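Hypothetical protein XAC2396 (Xanthomonas axonopodis pv. citri, PDB 2G3W) is of unknown function, but has a compact fold built around a variation of the PD-(D/E)XK nuclease motif, which suggests a possible link to nucleic acid processing. Local coordinates at residues L40-L45 against I82-P87; S90-A95 against A102-Y107. One frame throughout, in Å; residues are numbered along the deposited sequence. Where two conformers were deposited one is given.

Contact 1. Residues L40-L45 against I82-P87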
ATOM      1  N   LEU A  40       0.683  -5.933  23.952  1.00 30.24           N
ATOM      2  CA  LEU A  40      -0.762  -5.856  24.273  1.00 30.23           C
ATOM      3  C   LEU A  40      -1.445  -4.699  23.529  1.00 29.69           C
ATOM      4  O   LEU A  40      -2.556  -4.835  22.979  1.00 30.51           O
ATOM      5  CB  LEU A  40      -0.991  -5.759  25.794  1.00 30.75           C
ATOM      6  CG  LEU A  40      -2.491  -5.957  26.011  1.00 32.49           C
ATOM      7  CD1 LEU A  40      -2.783  -7.200  26.757  1.00 32.98           C
ATOM      8  CD2 LEU A  40      -3.183  -4.726  26.575  1.00 33.59           C
HETATM    9  N   MSE A  41      -0.801  -3.545  23.505  1.00 29.33           N
HETATM   10  CA  MSE A  41      -1.396  -2.384  22.856  1.00 30.59           C
HETATM   11  C   MSE A  41      -1.412  -2.547  21.317  1.00 29.74           C
HETATM   12  O   MSE A  41      -2.313  -2.050  20.638  1.00 31.04           O
HETATM   13  CB  MSE A  41      -0.716  -1.049  23.308  1.00 31.01           C
HETATM   14  CG  MSE A  41      -0.866  -0.746  24.821  1.00 32.88           C
HETATM   15 SE   MSE A  41      -2.725  -0.504  25.273  0.80 35.58          SE
HETATM   16  CE  MSE A  41      -3.010   1.139  24.296  1.00 35.29           C
ATOM     17  N   VAL A  42      -0.439  -3.252  20.777  1.00 31.11           N
ATOM     18  CA  VAL A  42      -0.445  -3.589  19.335  1.00 30.63           C
ATOM     19  C   VAL A  42      -1.645  -4.509  19.061  1.00 31.65           C
ATOM     20  O   VAL A  42      -2.329  -4.338  18.028  1.00 31.50           O
ATOM     21  CB  VAL A  42       0.859  -4.253  18.852  1.00 31.96           C
ATOM     22  CG1 VAL A  42       0.741  -4.744  17.382  1.00 31.19           C
ATOM     23  CG2 VAL A  42       2.033  -3.257  18.910  1.00 30.05           C
ATOM     24  N   ARG A  43      -1.941  -5.451  19.981  1.00 31.71           N
ATOM     25  CA  ARG A  43      -3.128  -6.291  19.790  1.00 32.51           C
ATOM     26  C   ARG A  43      -4.413  -5.467  19.847  1.00 32.29           C
ATOM     27  O   ARG A  43      -5.353  -5.687  19.083  1.00 32.42           O
ATOM     28  CB  ARG A  43      -3.258  -7.363  20.862  1.00 34.19           C
ATOM     29  CG  ARG A  43      -2.271  -8.508  20.865  1.00 39.73           C
ATOM     30  CD  ARG A  43      -3.078  -9.715  21.463  1.00 42.46           C
ATOM     31  NE  ARG A  43      -3.044  -9.665  22.935  1.00 39.80           N
ATOM     32  CZ  ARG A  43      -4.027  -9.980  23.760  1.00 42.35           C
ATOM     33  NH1 ARG A  43      -5.243 -10.306  23.314  1.00 43.19           N
ATOM     34  NH2 ARG A  43      -3.802  -9.894  25.069  1.00 41.56           N
ATOM     35  N   LEU A  44      -4.482  -4.546  20.803  1.00 32.71           N
ATOM     36  CA  LEU A  44      -5.627  -3.645  20.886  1.00 32.27           C
ATOM     37  C   LEU A  44      -5.736  -2.809  19.606  1.00 32.32           C
ATOM     38  O   LEU A  44      -6.809  -2.697  19.020  1.00 32.28           O
ATOM     39  CB  LEU A  44      -5.523  -2.747  22.120  1.00 32.66           C
ATOM     40  CG  LEU A  44      -6.726  -1.849  22.339  1.00 32.85           C
ATOM     41  CD1 LEU A  44      -7.983  -2.722  22.604  1.00 33.17           C
ATOM     42  CD2 LEU A  44      -6.442  -0.882  23.461  1.00 32.75           C
ATOM     43  N   LEU A  45      -4.629  -2.214  19.175  1.00 31.47           N
ATOM     44  CA  LEU A  45      -4.608  -1.480  17.906  1.00 32.38           C
ATOM     45  C   LEU A  45      -5.070  -2.375  16.725  1.00 31.66           C
ATOM     46  O   LEU A  45      -5.799  -1.906  15.830  1.00 31.74           O
ATOM     47  CB  LEU A  45      -3.201  -0.863  17.648  1.00 31.98           C
ATOM     48  CG  LEU A  45      -2.974  -0.186  16.293  1.00 32.96           C
ATOM     49  CD1 LEU A  45      -3.868   0.992  16.054  1.00 33.34           C
ATOM     50  CD2 LEU A  45      -1.502   0.202  16.127  1.00 33.65           C
ATOM     51  N   ILE A  82      -5.043 -13.168  12.221  1.00 32.56           N
ATOM     52  CA  ILE A  82      -4.043 -12.107  12.445  1.00 32.44           C
ATOM     53  C   ILE A  82      -2.937 -12.536  13.419  1.00 31.75           C
ATOM     54  O   ILE A  82      -3.240 -12.916  14.555  1.00 31.68           O
ATOM     55  CB  ILE A  82      -4.726 -10.789  12.974  1.00 33.01           C
ATOM     56  CG1 ILE A  82      -5.927 -10.355  12.093  1.00 33.88           C
ATOM     57  CG2 ILE A  82      -3.663  -9.665  13.103  1.00 33.04           C
ATOM     58  CD1 ILE A  82      -6.814  -9.242  12.668  1.00 32.75           C
ATOM     59  N   ASP A  83      -1.670 -12.503  12.980  1.00 32.43           N
ATOM     60  CA  ASP A  83      -0.519 -12.833  13.822  1.00 32.81           C
ATOM     61  C   ASP A  83       0.376 -11.606  13.988  1.00 33.86           C
ATOM     62  O   ASP A  83       0.658 -10.893  13.002  1.00 32.99           O
ATOM     63  CB  ASP A  83       0.336 -13.985  13.238  1.00 32.99           C
ATOM     64  CG  ASP A  83      -0.210 -15.379  13.579  1.00 32.11           C
ATOM     65  OD1 ASP A  83      -0.860 -15.555  14.609  1.00 30.60           O
ATOM     66  OD2 ASP A  83      -0.033 -16.300  12.784  1.00 33.05           O
ATOM     67  N   LEU A  84       0.798 -11.335  15.223  1.00 33.21           N
ATOM     68  CA  LEU A  84       1.590 -10.145  15.481  1.00 33.57           C
ATOM     69  C   LEU A  84       3.030 -10.560  15.440  1.00 34.64           C
ATOM     70  O   LEU A  84       3.362 -11.729  15.699  1.00 34.11           O
ATOM     71  CB  LEU A  84       1.267  -9.470  16.825  1.00 33.08           C
ATOM     72  CG  LEU A  84      -0.251  -9.330  17.106  1.00 35.05           C
ATOM     73  CD1 LEU A  84      -0.469  -8.937  18.557  1.00 37.98           C
ATOM     74  CD2 LEU A  84      -0.903  -8.353  16.154  1.00 33.43           C
ATOM     75  N   GLY A  85       3.883  -9.616  15.093  1.00 35.61           N
ATOM     76  CA  GLY A  85       5.326  -9.876  15.115  1.00 36.33           C
ATOM     77  C   GLY A  85       5.899 -10.351  13.800  1.00 37.59           C
ATOM     78  O   GLY A  85       5.516  -9.899  12.696  1.00 37.06           O
ATOM     79  N   GLN A  86       6.839 -11.286  13.927  1.00 39.04           N
ATOM     80  CA  GLN A  86       7.609 -11.754  12.819  1.00 40.22           C
ATOM     81  C   GLN A  86       7.458 -13.260  12.757  1.00 40.56           C
ATOM     82  O   GLN A  86       8.445 -13.979  13.038  1.00 40.21           O
ATOM     83  CB  GLN A  86       9.084 -11.485  13.112  1.00 40.78           C
ATOM     84  CG  GLN A  86       9.763 -10.709  12.079  1.00 45.54           C
ATOM     85  CD  GLN A  86      10.060  -9.338  12.583  1.00 50.66           C
ATOM     86  OE1 GLN A  86      11.198  -9.080  12.965  1.00 52.39           O
ATOM     87  NE2 GLN A  86       9.045  -8.450  12.628  1.00 47.93           N
ATOM     88  N   PRO A  87       6.260 -13.765  12.402  1.00 40.02           N
ATOM     89  CA  PRO A  87       6.151 -15.236  12.338  1.00 39.84           C
ATOM     90  C   PRO A  87       7.112 -15.913  11.378  1.00 39.34           C
ATOM     91  O   PRO A  87       7.423 -15.382  10.319  1.00 39.78           O
ATOM     92  CB  PRO A  87       4.707 -15.463  11.868  1.00 40.05           C
ATOM     93  CG  PRO A  87       4.225 -14.206  11.408  1.00 38.54           C
ATOM     94  CD  PRO A  87       4.977 -13.120  12.095  1.00 39.04           C
TER
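A helix laid against a sheet strand, here in the compact YaeQ fold, built around a variation of the PD-(D/E)XK nuclease motif, brings Val42 and Arg43 of helix 37-49 up to Leu84 at the end of strand 78-84. The contact is small, burying 129 Å² in all, and its centre is about 4 Å from the centre of the chain. No hydrogen bond crosses it. Leu84 carries the strand's side alone, with its CA-CB bond directed at the helix and its two methyls divided between neighbouring residues. One methyl goes to the aliphatic stem of Arg43, but the stem and Leu84 are modelled too close together for any detail to be drawn from this half. The arginine chain bends at chi3 (-84°), and its head is held elsewhere: NE forms a salt bridge with Glu35. On another side of the same helix Leu44 packs on Leu27, Leu29, Ala10 and Leu12, so that the helix lies between strands 6-16 and 21-31 and strand 78-84, all of one mixed sheet. At the end of its strand Leu84 is also held through the backbone, its N being hydrogen-bonded to Asp68 OD2. The other half of the contact is purely apolar and carries the weight of the description. Val42 and Leu84 slide past each other in opposite directions; with Val42 CG1 anti to its own backbone N, that methyl lies 4.2 Å from CD2 of Leu84.

Contact 2. Residues S90-A95 against A102-Y107; sequences SRVRKA and AVVIGY
Ala102, near the start of strand 101-106, meets Ala95 of helix 89-98 in the tighter half of this contact. The two methyls meet obliquely, side by side, CB of Ala102 standing 3.8 Å from CB of Ala95, and the same Ala102 methyl also rests against the helix backbone, 3.8 Å from Ala95 C. With so little side chain between them the backbones come close, the CA atoms of Ala95 and Ala102 being 5.6 Å apart. Val103 points away from the helix, as strand alternation requires, and packs on Leu80 and Arg130. Val104 turns back toward the helix and meets Val92, one helical turn before Ala95. In both valines CG1 is anti to the backbone N (chi1 176° in Val92, 173° in Val104), which sets CG2 beside that N, and it is the two CG2 methyls that approach, at a looser 4.4 Å between Val92 CG2 and Val104 CG2. The backbones are farther apart here, 8.0 Å between the CA atoms of Val92 and Val104, in keeping with the bulkier pair, and Tyr126 and Leu129 also pack on Val92. Ile105 belongs to the other face of the sheet, where it touches Ala46 of helix 37-49. After Gly106 the strand gives way to Tyr107, which packs on Glu38, Arg39 and Val42 of that same helix. Thus two residues on the helix, three apart, match two on the strand, two apart, in an apolar seam without hydrogen bonds across it. Such a helix lying on the strand that follows it is characteristic of a beta-alpha-beta crossover, here formed by strand 78-84, helix 89-98 and strand 101-106.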
ATOM      1  N   SER A  90       6.864 -21.158   8.428  1.00 36.52           N
ATOM      2  CA  SER A  90       5.891 -22.239   8.566  1.00 35.86           C
ATOM      3  C   SER A  90       4.597 -21.700   9.150  1.00 34.80           C
ATOM      4  O   SER A  90       3.522 -22.189   8.829  1.00 33.84           O
ATOM      5  CB  SER A  90       6.428 -23.326   9.474  1.00 35.78           C
ATOM      6  OG  SER A  90       7.373 -24.135   8.778  1.00 39.11           O
ATOM      7  N   ARG A  91       4.725 -20.723  10.039  1.00 34.20           N
ATOM      8  CA  ARG A  91       3.576 -20.056  10.643  1.00 34.88           C
ATOM      9  C   ARG A  91       2.903 -19.204   9.552  1.00 34.62           C
ATOM     10  O   ARG A  91       1.685 -19.162   9.457  1.00 33.12           O
ATOM     11  CB  ARG A  91       4.041 -19.168  11.795  1.00 35.36           C
ATOM     12  CG  ARG A  91       3.228 -19.239  13.083  1.00 40.39           C
ATOM     13  CD  ARG A  91       1.696 -19.230  12.850  1.00 41.99           C
ATOM     14  NE  ARG A  91       0.924 -18.583  13.925  1.00 40.15           N
ATOM     15  CZ  ARG A  91       0.199 -19.208  14.850  1.00 44.37           C
ATOM     16  NH1 ARG A  91       0.110 -20.530  14.879  1.00 45.37           N
ATOM     17  NH2 ARG A  91      -0.445 -18.499  15.769  1.00 47.53           N
ATOM     18  N   VAL A  92       3.697 -18.568   8.694  1.00 33.82           N
ATOM     19  CA  VAL A  92       3.094 -17.781   7.608  1.00 34.64           C
ATOM     20  C   VAL A  92       2.361 -18.710   6.643  1.00 34.74           C
ATOM     21  O   VAL A  92       1.198 -18.458   6.290  1.00 34.82           O
ATOM     22  CB  VAL A  92       4.101 -16.856   6.902  1.00 34.99           C
ATOM     23  CG1 VAL A  92       3.436 -16.140   5.729  1.00 34.33           C
ATOM     24  CG2 VAL A  92       4.560 -15.811   7.862  1.00 35.01           C
ATOM     25  N   ARG A  93       3.017 -19.808   6.251  1.00 34.06           N
ATOM     26  CA  ARG A  93       2.416 -20.752   5.322  0.50 34.37           C
ATOM     27  C   ARG A  93       1.096 -21.294   5.851  1.00 34.44           C
ATOM     28  O   ARG A  93       0.114 -21.332   5.124  1.00 34.08           O
ATOM     29  CB  ARG A  93       3.371 -21.903   5.008  0.50 33.63           C
ATOM     30  CG  ARG A  93       2.993 -22.650   3.753  0.50 33.10           C
ATOM     31  CD  ARG A  93       3.755 -23.947   3.609  0.50 30.75           C
ATOM     32  NE  ARG A  93       3.655 -24.826   4.778  0.50 26.67           N
ATOM     33  CZ  ARG A  93       2.553 -25.466   5.164  0.50 27.74           C
ATOM     34  NH1 ARG A  93       1.411 -25.318   4.500  0.50 27.54           N
ATOM     35  NH2 ARG A  93       2.591 -26.256   6.230  0.50 26.10           N
ATOM     36  N   LYS A  94       1.105 -21.721   7.115  1.00 35.30           N
ATOM     37  CA  LYS A  94      -0.067 -22.249   7.813  1.00 36.12           C
ATOM     38  C   LYS A  94      -1.227 -21.249   7.793  1.00 36.12           C
ATOM     39  O   LYS A  94      -2.373 -21.609   7.462  1.00 35.83           O
ATOM     40  CB  LYS A  94       0.287 -22.570   9.272  1.00 35.29           C
ATOM     41  CG  LYS A  94      -0.916 -23.093  10.114  1.00 37.84           C
ATOM     42  CD  LYS A  94      -0.807 -22.796  11.623  1.00 37.01           C
ATOM     43  N   ALA A  95      -0.942 -19.996   8.145  1.00 35.56           N
ATOM     44  CA  ALA A  95      -2.036 -19.024   8.232  1.00 35.07           C
ATOM     45  C   ALA A  95      -2.711 -18.816   6.857  1.00 34.63           C
ATOM     46  O   ALA A  95      -3.937 -18.800   6.765  1.00 33.74           O
ATOM     47  CB  ALA A  95      -1.542 -17.714   8.823  1.00 35.56           C
ATOM     48  N   ALA A 102      -5.013 -13.924   5.647  1.00 33.40           N
ATOM     49  CA  ALA A 102      -4.050 -13.971   6.731  1.00 33.29           C
ATOM     50  C   ALA A 102      -3.421 -12.607   6.803  1.00 33.62           C
ATOM     51  O   ALA A 102      -3.226 -11.960   5.756  1.00 34.60           O
ATOM     52  CB  ALA A 102      -2.986 -15.043   6.466  1.00 32.12           C
ATOM     53  N   VAL A 103      -3.131 -12.155   8.020  1.00 32.69           N
ATOM     54  CA  VAL A 103      -2.468 -10.859   8.247  1.00 32.25           C
ATOM     55  C   VAL A 103      -1.285 -11.051   9.191  1.00 32.18           C
ATOM     56  O   VAL A 103      -1.411 -11.698  10.236  1.00 32.52           O
ATOM     57  CB  VAL A 103      -3.469  -9.834   8.879  1.00 31.81           C
ATOM     58  CG1 VAL A 103      -2.868  -8.391   8.988  1.00 30.33           C
ATOM     59  CG2 VAL A 103      -4.820  -9.826   8.077  1.00 32.85           C
ATOM     60  N   VAL A 104      -0.142 -10.484   8.826  1.00 32.46           N
ATOM     61  CA  VAL A 104       0.987 -10.365   9.711  1.00 33.05           C
ATOM     62  C   VAL A 104       1.137  -8.875  10.026  1.00 33.67           C
ATOM     63  O   VAL A 104       1.178  -8.055   9.120  1.00 32.83           O
ATOM     64  CB  VAL A 104       2.258 -10.883   8.998  1.00 33.81           C
ATOM     65  CG1 VAL A 104       3.547 -10.612   9.845  1.00 33.67           C
ATOM     66  CG2 VAL A 104       2.110 -12.319   8.719  1.00 30.99           C
ATOM     67  N   ILE A 105       1.231  -8.529  11.313  1.00 33.81           N
ATOM     68  CA  ILE A 105       1.419  -7.131  11.745  1.00 34.23           C
ATOM     69  C   ILE A 105       2.767  -7.047  12.460  1.00 34.02           C
ATOM     70  O   ILE A 105       2.899  -7.503  13.580  1.00 33.63           O
ATOM     71  CB  ILE A 105       0.272  -6.704  12.673  1.00 34.73           C
ATOM     72  CG1 ILE A 105      -1.054  -6.782  11.907  1.00 35.81           C
ATOM     73  CG2 ILE A 105       0.495  -5.245  13.259  1.00 36.90           C
ATOM     74  CD1 ILE A 105      -2.293  -6.371  12.740  1.00 34.30           C
ATOM     75  N   GLY A 106       3.788  -6.571  11.774  1.00 33.03           N
ATOM     76  CA  GLY A 106       5.099  -6.389  12.402  1.00 33.51           C
ATOM     77  C   GLY A 106       5.304  -4.992  12.985  1.00 33.64           C
ATOM     78  O   GLY A 106       4.656  -4.033  12.562  1.00 35.42           O
ATOM     79  N   TYR A 107       6.212  -4.891  13.970  1.00 33.13           N
ATOM     80  CA  TYR A 107       6.382  -3.655  14.713  1.00 33.83           C
ATOM     81  C   TYR A 107       7.775  -3.567  15.353  1.00 33.65           C
ATOM     82  O   TYR A 107       7.962  -2.853  16.326  1.00 31.85           O
ATOM     83  CB  TYR A 107       5.219  -3.473  15.720  1.00 33.65           C
ATOM     84  CG  TYR A 107       5.124  -4.535  16.788  1.00 33.59           C
ATOM     85  CD1 TYR A 107       4.506  -5.772  16.540  1.00 35.26           C
ATOM     86  CD2 TYR A 107       5.651  -4.318  18.049  1.00 32.72           C
ATOM     87  CE1 TYR A 107       4.480  -6.773  17.523  1.00 33.32           C
ATOM     88  CE2 TYR A 107       5.578  -5.284  19.040  1.00 36.14           C
ATOM     89  CZ  TYR A 107       4.994  -6.496  18.765  1.00 34.21           C
ATOM     90  OH  TYR A 107       4.939  -7.422  19.744  1.00 35.11           O
TER

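How the contacts relate
The two contacts lie in series along the chain, contact 1 closing before contact 2 opens, and their centres are 10 Å apart. They share one mixed sheet, in which strands 78-84 and 101-106 are parallel neighbours with helix 37-49 and helix 89-98 packed on different faces. Bonds and packing join them directly: Asp83 OD2 forms a 2.7 Å salt bridge with Arg91 NE, tying the strand to the helix that follows it, while Gly85 N probably donates to Ile105 O at 2.8 Å. Ile82 CG2 meets Ile105 CD1 at 3.6 Å. Together the contacts sandwich two adjacent strands between helices, part of the compact alpha/beta core of this YaeQ protein.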